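Local coordinates for protein chromosome-partitioning ATPase Soj (Thermus thermophilus, PDB 1WCV) that hydrolyses ATP and, in a strictly ATP-dependent way, binds double-stranded DNA cooperatively as nucleoprotein filaments, probably to partition the bacterial chromosome, at residues Glu199-Leu212 and Gly231-Arg245. Numbering follows the deposited sequence.
Sequences EKVFWTVIPRNVRL and GAHAYRRLAEEVMAR
T204 and I206 bring segment 199-212 against helix 231-245, running opposite to it, with CA atoms 5.8 Å from those of L238 and A234. How one helix carboxylate can hold a passing backbone is illustrated by E241. Its CG lies anti to the backbone N (chi1 -160°) and the chain beyond is extended, which carries both oxygens to the neighbouring chain. E241 OE2 accepts W203 N at 2.8 Å and E241 OE1 accepts T204 N at 2.9 Å, each through its syn lone pair. T204 OG1 donates to E241 OE1 nearly along the C-O axis, at 2.7 Å. An alanine in place of E241 would probably leave these two amides and the threonine hydroxyl without their acceptor, freeing the backbone at W203 and T204 to shift. The carboxylate also meets the edge of the F202 ring, roughly perpendicular to it. L238 CD1 covers one face of that ring, 4.2 Å from its centroid, and the R245 guanidinium stacks off-centre on the opposite face, its plane tilted by 29°. R245 NH2 reaches E199 O and NH1 reaches K200 O in weak hydrogen bonds; its firmer partner is L172 O. I206 CD1 sits over the face of Y235, 3.8 Å from the ring centroid, and L212 CD1 approaches the ring edge. A water joins N209 OD1, which weakly caps the helix starting at V210, to G231 N. P207 and N209 bind ATP and ADP, so this end of the contact lies at the nucleotide site; Y235 OH bonds T23 on helix 18-33, which begins in the P-loop. F202 and L238 pack on L175 of strand 170-177, V205 lies against helix 185-197, and R237 bridges to E190 of the second subunit.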
loop_
_atom_site.group_PDB
_atom_site.type_symbol
_atom_site.label_atom_id
_atom_site.label_comp_id
_atom_site.label_asym_id
_atom_site.label_seq_id
_atom_site.Cartn_x
_atom_site.Cartn_y
_atom_site.Cartn_z
ATOM N N GLU A 199 -0.686 -3.064 -12.099
ATOM C CA GLU A 199 0.178 -2.077 -11.456
ATOM C C GLU A 199 -0.361 -0.654 -11.492
ATOM O O GLU A 199 0.118 0.211 -10.763
ATOM C CB GLU A 199 1.577 -2.116 -12.092
ATOM C CG GLU A 199 1.594 -1.742 -13.571
ATOM C CD GLU A 199 2.978 -1.841 -14.191
ATOM O OE1 GLU A 199 3.523 -2.965 -14.263
ATOM O OE2 GLU A 199 3.522 -0.796 -14.610
ATOM N N LYS A 200 -1.346 -0.410 -12.346
ATOM C CA LYS A 200 -1.927 0.919 -12.441
ATOM C C LYS A 200 -2.648 1.318 -11.160
ATOM O O LYS A 200 -2.823 2.501 -10.883
ATOM C CB LYS A 200 -2.895 0.986 -13.623
ATOM C CG LYS A 200 -2.219 0.779 -14.969
ATOM C CD LYS A 200 -3.205 0.883 -16.110
ATOM C CE LYS A 200 -4.202 -0.257 -16.090
ATOM N NZ LYS A 200 -5.115 -0.201 -17.262
ATOM N N VAL A 201 -3.042 0.334 -10.361
ATOM C CA VAL A 201 -3.763 0.627 -9.124
ATOM C C VAL A 201 -2.786 0.854 -7.986
ATOM O O VAL A 201 -1.908 0.018 -7.745
ATOM C CB VAL A 201 -4.698 -0.546 -8.745
ATOM C CG1 VAL A 201 -5.557 -0.168 -7.528
ATOM C CG2 VAL A 201 -5.572 -0.922 -9.949
ATOM N N PHE A 202 -2.918 1.994 -7.306
ATOM C CA PHE A 202 -2.050 2.297 -6.174
ATOM C C PHE A 202 -2.242 1.218 -5.116
ATOM O O PHE A 202 -3.343 0.704 -4.947
ATOM C CB PHE A 202 -2.426 3.635 -5.543
ATOM C CG PHE A 202 -1.988 4.835 -6.328
ATOM C CD1 PHE A 202 -0.642 5.207 -6.359
ATOM C CD2 PHE A 202 -2.922 5.630 -6.998
ATOM C CE1 PHE A 202 -0.232 6.347 -7.034
ATOM C CE2 PHE A 202 -2.520 6.781 -7.682
ATOM C CZ PHE A 202 -1.173 7.142 -7.700
ATOM N N TRP A 203 -1.166 0.891 -4.404
ATOM C CA TRP A 203 -1.239 -0.089 -3.334
ATOM C C TRP A 203 -1.908 0.526 -2.109
ATOM O O TRP A 203 -2.569 -0.165 -1.345
ATOM C CB TRP A 203 0.161 -0.593 -2.979
ATOM C CG TRP A 203 0.632 -1.606 -3.959
ATOM C CD1 TRP A 203 1.608 -1.448 -4.902
ATOM C CD2 TRP A 203 0.070 -2.905 -4.175
ATOM N NE1 TRP A 203 1.682 -2.567 -5.695
ATOM C CE2 TRP A 203 0.749 -3.475 -5.275
ATOM C CE3 TRP A 203 -0.944 -3.641 -3.551
ATOM C CZ2 TRP A 203 0.443 -4.748 -5.766
ATOM C CZ3 TRP A 203 -1.248 -4.905 -4.038
ATOM C CH2 TRP A 203 -0.554 -5.442 -5.138
ATOM N N THR A 204 -1.731 1.831 -1.921
ATOM C CA THR A 204 -2.365 2.506 -0.796
ATOM C C THR A 204 -3.848 2.638 -1.130
ATOM O O THR A 204 -4.214 3.080 -2.218
ATOM C CB THR A 204 -1.784 3.916 -0.579
ATOM O OG1 THR A 204 -0.367 3.825 -0.402
ATOM C CG2 THR A 204 -2.417 4.575 0.648
ATOM N N VAL A 205 -4.692 2.251 -0.189
ATOM C CA VAL A 205 -6.128 2.316 -0.367
ATOM C C VAL A 205 -6.670 3.204 0.737
ATOM O O VAL A 205 -6.226 3.088 1.881
ATOM C CB VAL A 205 -6.729 0.895 -0.252
ATOM C CG1 VAL A 205 -8.258 0.948 -0.165
ATOM C CG2 VAL A 205 -6.312 0.071 -1.451
ATOM N N ILE A 206 -7.610 4.093 0.404
ATOM C CA ILE A 206 -8.198 4.986 1.404
ATOM C C ILE A 206 -9.444 4.319 1.993
ATOM O O ILE A 206 -10.391 3.988 1.277
ATOM C CB ILE A 206 -8.595 6.356 0.794
ATOM C CG1 ILE A 206 -7.450 6.899 -0.075
ATOM C CG2 ILE A 206 -8.894 7.350 1.921
ATOM C CD1 ILE A 206 -6.133 7.081 0.674
ATOM N N PRO A 207 -9.463 4.123 3.315
ATOM C CA PRO A 207 -10.606 3.482 3.965
ATOM C C PRO A 207 -11.795 4.397 4.193
ATOM O O PRO A 207 -11.653 5.613 4.305
ATOM C CB PRO A 207 -10.021 3.036 5.292
ATOM C CG PRO A 207 -9.183 4.235 5.651
ATOM C CD PRO A 207 -8.471 4.559 4.320
ATOM N N ARG A 208 -12.974 3.795 4.271
ATOM C CA ARG A 208 -14.163 4.572 4.575
ATOM C C ARG A 208 -13.943 4.823 6.065
ATOM O O ARG A 208 -13.601 3.900 6.801
ATOM C CB ARG A 208 -15.416 3.728 4.358
ATOM C CG ARG A 208 -16.701 4.534 4.275
ATOM C CD ARG A 208 -17.899 3.639 3.999
ATOM N NE ARG A 208 -19.061 4.414 3.571
ATOM C CZ ARG A 208 -19.128 5.076 2.419
ATOM N NH1 ARG A 208 -18.102 5.051 1.580
ATOM N NH2 ARG A 208 -20.217 5.766 2.106
ATOM N N ASN A 209 -14.102 6.066 6.505
ATOM C CA ASN A 209 -13.902 6.399 7.910
ATOM C C ASN A 209 -14.688 7.654 8.245
ATOM O O ASN A 209 -14.689 8.617 7.480
ATOM C CB ASN A 209 -12.410 6.616 8.207
ATOM C CG ASN A 209 -12.151 7.039 9.647
ATOM O OD1 ASN A 209 -12.133 8.232 9.967
ATOM N ND2 ASN A 209 -11.964 6.061 10.525
ATOM N N VAL A 210 -15.349 7.623 9.399
ATOM C CA VAL A 210 -16.174 8.731 9.876
ATOM C C VAL A 210 -15.484 10.097 9.914
ATOM O O VAL A 210 -16.056 11.096 9.478
ATOM C CB VAL A 210 -16.723 8.424 11.295
ATOM C CG1 VAL A 210 -15.568 8.154 12.253
ATOM C CG2 VAL A 210 -17.574 9.584 11.792
ATOM N N ARG A 211 -14.265 10.147 10.442
ATOM C CA ARG A 211 -13.537 11.410 10.533
ATOM C C ARG A 211 -13.195 11.976 9.166
ATOM O O ARG A 211 -13.161 13.189 8.981
ATOM C CB ARG A 211 -12.262 11.223 11.358
ATOM C CG ARG A 211 -12.520 11.126 12.852
ATOM C CD ARG A 211 -11.543 10.179 13.519
ATOM N NE ARG A 211 -11.881 8.784 13.249
ATOM C CZ ARG A 211 -11.178 7.743 13.683
ATOM N NH1 ARG A 211 -10.084 7.932 14.410
ATOM N NH2 ARG A 211 -11.580 6.511 13.404
ATOM N N LEU A 212 -12.935 11.089 8.209
ATOM C CA LEU A 212 -12.598 11.509 6.860
ATOM C C LEU A 212 -13.853 12.043 6.179
ATOM O O LEU A 212 -13.815 13.054 5.477
ATOM C CB LEU A 212 -12.048 10.318 6.069
ATOM C CG LEU A 212 -11.397 10.610 4.718
ATOM C CD1 LEU A 212 -10.137 11.438 4.921
ATOM C CD2 LEU A 212 -11.063 9.294 4.025
ATOM N N GLY A 231 -7.698 7.464 7.850
ATOM C CA GLY A 231 -7.628 8.181 6.590
ATOM C C GLY A 231 -6.421 9.100 6.515
ATOM O O GLY A 231 -5.842 9.296 5.451
ATOM N N ALA A 232 -6.041 9.681 7.646
ATOM C CA ALA A 232 -4.880 10.558 7.673
ATOM C C ALA A 232 -3.625 9.734 7.383
ATOM O O ALA A 232 -2.783 10.135 6.577
ATOM C CB ALA A 232 -4.769 11.250 9.040
ATOM N N HIS A 233 -3.494 8.577 8.032
ATOM C CA HIS A 233 -2.314 7.742 7.804
ATOM C C HIS A 233 -2.269 7.267 6.349
ATOM O O HIS A 233 -1.204 7.200 5.740
ATOM C CB HIS A 233 -2.318 6.529 8.744
ATOM C CG HIS A 233 -2.125 6.873 10.190
ATOM N ND1 HIS A 233 -0.933 7.359 10.690
ATOM C CD2 HIS A 233 -2.980 6.819 11.240
ATOM C CE1 HIS A 233 -1.065 7.591 11.984
ATOM N NE2 HIS A 233 -2.296 7.272 12.343
ATOM N N ALA A 234 -3.429 6.940 5.790
ATOM C CA ALA A 234 -3.479 6.486 4.402
ATOM C C ALA A 234 -3.102 7.604 3.423
ATOM O O ALA A 234 -2.331 7.379 2.489
ATOM C CB ALA A 234 -4.865 5.934 4.077
ATOM N N TYR A 235 -3.625 8.813 3.626
ATOM C CA TYR A 235 -3.265 9.900 2.716
ATOM C C TYR A 235 -1.803 10.310 2.847
ATOM O O TYR A 235 -1.195 10.769 1.882
ATOM C CB TYR A 235 -4.198 11.104 2.896
ATOM C CG TYR A 235 -5.439 10.969 2.044
ATOM C CD1 TYR A 235 -5.342 10.910 0.655
ATOM C CD2 TYR A 235 -6.703 10.846 2.620
ATOM C CE1 TYR A 235 -6.476 10.720 -0.137
ATOM C CE2 TYR A 235 -7.839 10.661 1.843
ATOM C CZ TYR A 235 -7.720 10.594 0.469
ATOM O OH TYR A 235 -8.837 10.372 -0.297
ATOM N N ARG A 236 -1.228 10.138 4.035
ATOM C CA ARG A 236 0.181 10.460 4.229
ATOM C C ARG A 236 0.988 9.485 3.371
ATOM O O ARG A 236 1.917 9.872 2.661
ATOM C CB ARG A 236 0.558 10.303 5.711
ATOM C CG ARG A 236 2.057 10.423 6.041
ATOM C CD ARG A 236 2.630 11.772 5.647
ATOM N NE ARG A 236 4.078 11.872 5.856
ATOM C CZ ARG A 236 4.668 12.039 7.039
ATOM N NH1 ARG A 236 3.945 12.125 8.146
ATOM N NH2 ARG A 236 5.990 12.134 7.112
ATOM N N ARG A 237 0.601 8.214 3.426
ATOM C CA ARG A 237 1.289 7.174 2.674
ATOM C C ARG A 237 1.061 7.350 1.169
ATOM O O ARG A 237 1.971 7.137 0.369
ATOM C CB ARG A 237 0.805 5.803 3.159
ATOM C CG ARG A 237 1.573 4.610 2.612
ATOM C CD ARG A 237 1.206 3.343 3.389
ATOM N NE ARG A 237 1.579 3.457 4.802
ATOM C CZ ARG A 237 0.723 3.426 5.822
ATOM N NH1 ARG A 237 -0.581 3.281 5.615
ATOM N NH2 ARG A 237 1.172 3.547 7.057
ATOM N N LEU A 238 -0.146 7.761 0.786
ATOM C CA LEU A 238 -0.437 7.970 -0.626
ATOM C C LEU A 238 0.463 9.047 -1.220
ATOM O O LEU A 238 0.941 8.906 -2.341
ATOM C CB LEU A 238 -1.895 8.381 -0.826
ATOM C CG LEU A 238 -2.273 8.647 -2.289
ATOM C CD1 LEU A 238 -2.095 7.369 -3.101
ATOM C CD2 LEU A 238 -3.709 9.127 -2.367
ATOM N N ALA A 239 0.686 10.125 -0.477
ATOM C CA ALA A 239 1.539 11.199 -0.972
ATOM C C ALA A 239 2.917 10.626 -1.296
ATOM O O ALA A 239 3.548 11.012 -2.280
ATOM C CB ALA A 239 1.648 12.319 0.068
ATOM N N GLU A 240 3.376 9.691 -0.469
ATOM C CA GLU A 240 4.673 9.058 -0.697
ATOM C C GLU A 240 4.619 8.169 -1.943
ATOM O O GLU A 240 5.552 8.147 -2.743
ATOM C CB GLU A 240 5.076 8.208 0.519
ATOM C CG GLU A 240 5.392 9.009 1.773
ATOM C CD GLU A 240 5.736 8.125 2.962
ATOM O OE1 GLU A 240 4.865 7.350 3.409
ATOM O OE2 GLU A 240 6.881 8.199 3.450
ATOM N N GLU A 241 3.519 7.440 -2.113
ATOM C CA GLU A 241 3.399 6.563 -3.259
ATOM C C GLU A 241 3.267 7.394 -4.532
ATOM O O GLU A 241 3.817 7.041 -5.577
ATOM C CB GLU A 241 2.209 5.607 -3.100
ATOM C CG GLU A 241 2.345 4.380 -4.000
ATOM C CD GLU A 241 1.201 3.403 -3.874
ATOM O OE1 GLU A 241 0.361 3.562 -2.958
ATOM O OE2 GLU A 241 1.156 2.465 -4.700
ATOM N N VAL A 242 2.546 8.507 -4.442
ATOM C CA VAL A 242 2.407 9.377 -5.597
ATOM C C VAL A 242 3.773 9.964 -5.963
ATOM O O VAL A 242 4.142 9.986 -7.136
ATOM C CB VAL A 242 1.401 10.519 -5.326
ATOM C CG1 VAL A 242 1.599 11.650 -6.354
ATOM C CG2 VAL A 242 -0.032 9.980 -5.417
ATOM N N MET A 243 4.535 10.430 -4.976
ATOM C CA MET A 243 5.854 10.984 -5.298
ATOM C C MET A 243 6.766 9.922 -5.907
ATOM O O MET A 243 7.572 10.218 -6.786
ATOM C CB MET A 243 6.532 11.588 -4.067
ATOM C CG MET A 243 6.039 12.975 -3.699
ATOM S SD MET A 243 5.819 14.091 -5.131
ATOM C CE MET A 243 7.479 14.087 -5.907
ATOM N N ALA A 244 6.645 8.685 -5.435
ATOM C CA ALA A 244 7.454 7.602 -5.975
ATOM C C ALA A 244 7.128 7.411 -7.458
ATOM O O ALA A 244 8.020 7.214 -8.278
ATOM C CB ALA A 244 7.186 6.319 -5.208
ATOM N N ARG A 245 5.845 7.463 -7.805
ATOM C CA ARG A 245 5.464 7.304 -9.198
ATOM C C ARG A 245 5.879 8.509 -10.036
ATOM O O ARG A 245 6.288 8.348 -11.183
ATOM C CB ARG A 245 3.958 7.049 -9.332
ATOM C CG ARG A 245 3.560 5.694 -8.777
ATOM C CD ARG A 245 2.249 5.179 -9.334
ATOM N NE ARG A 245 1.926 3.877 -8.751
ATOM C CZ ARG A 245 0.919 3.106 -9.148
ATOM N NH1 ARG A 245 0.123 3.505 -10.136
ATOM N NH2 ARG A 245 0.719 1.927 -8.569
HETATM O O HOH W 1 -9.792 9.101 8.741
#